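Local coordinates for protein CobC (Shigella flexneri 2a, PDB 6NRU) that probably removes the 5'-phosphate from adenosylcobalamin 5'-phosphate and from alpha-ribazole 5'-phosphate, in the assembly of the nucleotide loop of vitamin B12, at residues G88-R93 and Q100-N105; D97-Q100 and N105-A108. All coordinates share one frame; numbering follows the deposited sequence.

Interaction 1: G88-R93 and Q100-N105; sequences GDWEMR and QEDAEN
The indole of W90 presents its N-H edge to the carboxylate of D102. NE1 donates to D102 OD2 over 3.0 Å in a nearly straight bond (N-H...O 166°). The oxygen lies in the ring plane, but seen from D102 the donor comes from the anti side and tilted out of the carboxylate plane. Ring and carboxylate planes stand 74° apart. A chi1 of -163° turns the D102 carboxylate away from its own backbone N, and it reaches from the joint between the two helices to meet the ring. OD2 also bonds T119 OG1, so the indole and a neighbouring loop share one acceptor. Further along the same indole edge, CH2 sits 3.4 Å from the backbone O of N105.

The loop 88-93 belongs to the histidine phosphatase domain and makes a type II turn from W90 to R93; D102 is the non-helical residue that joins helices 95-101 and 103-111. Here R93 and E101 form a salt bridge, NH2 to OE1 at 3.1 Å, with guanidinium and carboxylate not far from coplanar. The other terminal nitrogen, NH1, turns back to D89 O at 2.8 Å, which helps fix the rotation of the guanidinium about its chain. A water accepts from R93 NH1 and donates to D102 OD2 (2.8 Å), linking the arginine to the carboxylate that holds the indole.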
loop_
_atom_site.group_PDB
_atom_site.type_symbol
_atom_site.label_atom_id
_atom_site.label_comp_id
_atom_site.label_asym_id
_atom_site.label_seq_id
_atom_site.Cartn_x
_atom_site.Cartn_y
_atom_site.Cartn_z
ATOM N N GLY A 88 -7.641 9.131 12.019
ATOM C CA GLY A 88 -7.958 10.091 13.065
ATOM C C GLY A 88 -8.077 9.441 14.430
ATOM O O GLY A 88 -7.172 8.735 14.891
ATOM N N ASP A 89 -9.210 9.685 15.094
ATOM C CA ASP A 89 -9.423 9.162 16.440
ATOM C C ASP A 89 -9.608 7.650 16.456
ATOM O O ASP A 89 -9.505 7.040 17.526
ATOM C CB ASP A 89 -10.640 9.832 17.084
ATOM C CG ASP A 89 -10.373 11.274 17.495
ATOM O OD1 ASP A 89 -9.233 11.587 17.900
ATOM O OD2 ASP A 89 -11.312 12.095 17.425
ATOM N N TRP A 90 -9.871 7.036 15.305
ATOM C CA TRP A 90 -10.193 5.616 15.229
ATOM C C TRP A 90 -8.968 4.716 15.131
ATOM O O TRP A 90 -9.126 3.492 15.088
ATOM C CB TRP A 90 -11.105 5.344 14.029
ATOM C CG TRP A 90 -12.467 5.945 14.155
ATOM C CD1 TRP A 90 -13.004 6.545 15.257
ATOM C CD2 TRP A 90 -13.474 6.000 13.139
ATOM N NE1 TRP A 90 -14.281 6.972 14.989
ATOM C CE2 TRP A 90 -14.593 6.651 13.694
ATOM C CE3 TRP A 90 -13.536 5.563 11.813
ATOM C CZ2 TRP A 90 -15.760 6.876 12.969
ATOM C CZ3 TRP A 90 -14.697 5.787 11.095
ATOM C CH2 TRP A 90 -15.792 6.439 11.673
ATOM N N GLU A 91 -7.762 5.278 15.089
ATOM C CA GLU A 91 -6.568 4.463 14.930
ATOM C C GLU A 91 -6.264 3.693 16.211
ATOM O O GLU A 91 -6.583 4.132 17.320
ATOM C CB GLU A 91 -5.377 5.337 14.541
ATOM C CG GLU A 91 -5.675 6.275 13.386
ATOM C CD GLU A 91 -4.428 6.821 12.723
ATOM O OE1 GLU A 91 -3.436 7.091 13.434
ATOM O OE2 GLU A 91 -4.442 6.986 11.484
HETATM N N MSE A 92 -5.643 2.526 16.041
HETATM C CA MSE A 92 -5.341 1.604 17.138
HETATM C C MSE A 92 -6.571 1.244 17.965
HETATM O O MSE A 92 -6.479 1.068 19.180
HETATM C CB MSE A 92 -4.259 2.185 18.051
HETATM C CG MSE A 92 -2.955 2.463 17.344
HETATM SE SE MSE A 92 -2.336 0.899 16.364
HETATM C CE MSE A 92 -1.458 -0.070 17.817
ATOM N N ARG A 93 -7.720 1.130 17.302
ATOM C CA ARG A 93 -8.965 0.777 17.963
ATOM C C ARG A 93 -9.712 -0.240 17.111
ATOM O O ARG A 93 -9.518 -0.326 15.895
ATOM C CB ARG A 93 -9.827 2.020 18.230
ATOM C CG ARG A 93 -9.228 2.949 19.281
ATOM C CD ARG A 93 -9.874 4.324 19.279
ATOM N NE ARG A 93 -11.228 4.301 19.823
ATOM C CZ ARG A 93 -12.089 5.309 19.723
ATOM N NH1 ARG A 93 -11.736 6.427 19.098
ATOM N NH2 ARG A 93 -13.305 5.201 20.244
ATOM N N GLN A 100 -19.703 1.115 19.703
ATOM C CA GLN A 100 -20.249 1.501 20.999
ATOM C C GLN A 100 -19.735 2.851 21.485
ATOM O O GLN A 100 -20.517 3.653 22.004
ATOM C CB GLN A 100 -19.939 0.425 22.048
ATOM C CG GLN A 100 -20.866 -0.783 21.993
ATOM C CD GLN A 100 -22.089 -0.624 22.882
ATOM O OE1 GLN A 100 -22.020 -0.816 24.099
ATOM N NE2 GLN A 100 -23.218 -0.269 22.278
ATOM N N GLU A 101 -18.440 3.131 21.316
ATOM C CA GLU A 101 -17.873 4.377 21.824
ATOM C C GLU A 101 -18.146 5.561 20.902
ATOM O O GLU A 101 -18.233 6.699 21.378
ATOM C CB GLU A 101 -16.368 4.213 22.046
ATOM C CG GLU A 101 -16.031 3.279 23.201
ATOM C CD GLU A 101 -14.816 2.413 22.933
ATOM O OE1 GLU A 101 -14.088 2.694 21.958
ATOM O OE2 GLU A 101 -14.597 1.448 23.697
ATOM N N ASP A 102 -18.288 5.317 19.598
ATOM C CA ASP A 102 -18.540 6.362 18.608
ATOM C C ASP A 102 -19.588 5.858 17.611
ATOM O O ASP A 102 -19.346 5.749 16.415
ATOM C CB ASP A 102 -17.243 6.763 17.905
ATOM C CG ASP A 102 -17.347 8.098 17.191
ATOM O OD1 ASP A 102 -18.415 8.740 17.268
ATOM O OD2 ASP A 102 -16.358 8.507 16.551
ATOM N N ALA A 103 -20.788 5.565 18.119
ATOM C CA ALA A 103 -21.774 4.815 17.344
ATOM C C ALA A 103 -22.163 5.539 16.061
ATOM O O ALA A 103 -22.081 4.969 14.968
ATOM C CB ALA A 103 -23.011 4.539 18.199
ATOM N N GLU A 104 -22.591 6.798 16.169
ATOM C CA GLU A 104 -23.167 7.477 15.012
ATOM C C GLU A 104 -22.124 7.716 13.927
ATOM O O GLU A 104 -22.342 7.370 12.761
ATOM C CB GLU A 104 -23.811 8.795 15.434
ATOM C CG GLU A 104 -24.308 9.616 14.257
ATOM C CD GLU A 104 -24.914 10.935 14.684
ATOM O OE1 GLU A 104 -25.144 11.117 15.897
ATOM O OE2 GLU A 104 -25.161 11.788 13.805
ATOM N N ASN A 105 -20.988 8.315 14.288
ATOM C CA ASN A 105 -19.961 8.600 13.289
ATOM C C ASN A 105 -19.411 7.315 12.681
ATOM O O ASN A 105 -19.094 7.270 11.488
ATOM C CB ASN A 105 -18.836 9.431 13.908
ATOM C CG ASN A 105 -19.345 10.696 14.571
ATOM O OD1 ASN A 105 -18.905 11.062 15.662
ATOM N ND2 ASN A 105 -20.280 11.373 13.914
HETATM O O HOH W 1 -13.940 8.314 18.016
#

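Interaction 2: D97-Q100 and N105-A108; sequences DLMQ and NYSA
L98 lays its CB almost exactly over the centre of the Y106 ring, 3.5 Å from the centroid and 5° off the ring normal, a CH-pi contact. CD1 of the same leucine reaches past the rim of the ring, 3.5 Å from Y106 CE1. The two side chains cross at about a right angle, so the leucine stands on the face of the phenol. In Y106 a chi1 of -169° swings the ring away from the backbone N and carries it from helix 103-111 across to helix 95-101; these are two consecutive short helices, joined through D102, and they pack here through this tyrosine. L98 and Y106 form the buried, close-fitting side.

The selenomethionine M99 lies on the exposed side. Its CG comes to the edge of the ring near its plane, 3.4 Å from Y106 CD2. Beyond it the chain bends at chi2 and chi3, which brings the terminal CE to 3.4 Å from S107 OG. That hydroxyl has its polar partner within its own helix, the backbone O of A103; the methyl makes only a van der Waals approach to it.

The phenol oxygen is engaged elsewhere: OH bonds Y22 OH and H95 ND1. No hydrogen bond crosses between 97-100 and 105-108. The contact between the segments is therefore essentially apolar, probably dispersion with a CH-pi component, while the tyrosine's polar end is tied to Y22 and H95.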
loop_
_atom_site.group_PDB
_atom_site.type_symbol
_atom_site.label_atom_id
_atom_site.label_comp_id
_atom_site.label_asym_id
_atom_site.label_seq_id
_atom_site.Cartn_x
_atom_site.Cartn_y
_atom_site.Cartn_z
ATOM N N ASP A 97 -15.425 -2.085 19.496
ATOM C CA ASP A 97 -15.427 -0.974 20.442
ATOM C C ASP A 97 -15.902 0.322 19.797
ATOM O O ASP A 97 -16.506 1.163 20.473
ATOM C CB ASP A 97 -14.029 -0.789 21.037
ATOM C CG ASP A 97 -13.622 -1.940 21.934
ATOM O OD1 ASP A 97 -14.454 -2.375 22.761
ATOM O OD2 ASP A 97 -12.470 -2.407 21.817
ATOM N N LEU A 98 -15.651 0.499 18.497
ATOM C CA LEU A 98 -15.989 1.758 17.843
ATOM C C LEU A 98 -17.492 1.914 17.640
ATOM O O LEU A 98 -17.995 3.046 17.606
ATOM C CB LEU A 98 -15.259 1.865 16.504
ATOM C CG LEU A 98 -13.763 2.183 16.580
ATOM C CD1 LEU A 98 -13.073 1.879 15.258
ATOM C CD2 LEU A 98 -13.558 3.633 16.974
HETATM N N MSE A 99 -18.222 0.806 17.508
HETATM C CA MSE A 99 -19.668 0.844 17.294
HETATM C C MSE A 99 -20.396 1.237 18.574
HETATM O O MSE A 99 -21.562 1.627 18.548
HETATM C CB MSE A 99 -20.175 -0.519 16.804
HETATM C CG MSE A 99 -19.745 -0.865 15.389
HETATM SE SE MSE A 99 -21.251 -1.426 14.287
HETATM C CE MSE A 99 -22.274 0.219 14.271
ATOM N N GLN A 100 -19.703 1.115 19.703
ATOM C CA GLN A 100 -20.249 1.501 20.999
ATOM C C GLN A 100 -19.735 2.851 21.485
ATOM O O GLN A 100 -20.517 3.653 22.004
ATOM C CB GLN A 100 -19.939 0.425 22.048
ATOM C CG GLN A 100 -20.866 -0.783 21.993
ATOM C CD GLN A 100 -22.089 -0.624 22.882
ATOM O OE1 GLN A 100 -22.020 -0.816 24.099
ATOM N NE2 GLN A 100 -23.218 -0.269 22.278
ATOM N N ASN A 105 -20.988 8.315 14.288
ATOM C CA ASN A 105 -19.961 8.600 13.289
ATOM C C ASN A 105 -19.411 7.315 12.681
ATOM O O ASN A 105 -19.094 7.270 11.488
ATOM C CB ASN A 105 -18.836 9.431 13.908
ATOM C CG ASN A 105 -19.345 10.696 14.571
ATOM O OD1 ASN A 105 -18.905 11.062 15.662
ATOM N ND2 ASN A 105 -20.280 11.373 13.914
ATOM N N TYR A 106 -19.312 6.252 13.481
ATOM C CA TYR A 106 -18.776 4.996 12.968
ATOM C C TYR A 106 -19.802 4.242 12.126
ATOM O O TYR A 106 -19.439 3.611 11.128
ATOM C CB TYR A 106 -18.281 4.131 14.126
ATOM C CG TYR A 106 -17.485 2.934 13.690
ATOM C CD1 TYR A 106 -16.221 3.078 13.138
ATOM C CD2 TYR A 106 -18.002 1.656 13.820
ATOM C CE1 TYR A 106 -15.494 1.977 12.732
ATOM C CE2 TYR A 106 -17.284 0.554 13.421
ATOM C CZ TYR A 106 -16.033 0.717 12.877
ATOM O OH TYR A 106 -15.317 -0.387 12.477
ATOM N N SER A 107 -21.083 4.291 12.512
ATOM C CA SER A 107 -22.133 3.684 11.697
ATOM C C SER A 107 -22.225 4.361 10.340
ATOM O O SER A 107 -22.431 3.698 9.316
ATOM C CB SER A 107 -23.482 3.782 12.410
ATOM O OG SER A 107 -23.378 3.408 13.768
ATOM N N ALA A 108 -22.099 5.691 10.323
ATOM C CA ALA A 108 -22.109 6.427 9.067
ATOM C C ALA A 108 -20.952 6.008 8.176
ATOM O O ALA A 108 -21.078 6.017 6.947
ATOM C CB ALA A 108 -22.059 7.928 9.343
#

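How the interactions relate
Interactions 1 and 2 lie side by side, their centres about 6 Å apart, and both use helices 95-101 and 103-111. L98 joins them: besides its part in interaction 2, its CD2 packs 3.4 Å from W90 CD1 and 3.5 Å from R93 CZ of interaction 1. The W90 and Y106 rings also meet edge-to-face, and separately W90 CZ2 packs 3.6 Å from Y106 CA. Interaction 1 thus fastens the loop 88-93 to a helix pair that interaction 2 packs together. The W90 side chain is about 11 Å from that of E84, the probable proton donor/acceptor, whereas interaction 2 lies away from the active site, with the Y106 side chain about 5 Å from a bound tetraethylene glycol, probably from the crystallisation liquor.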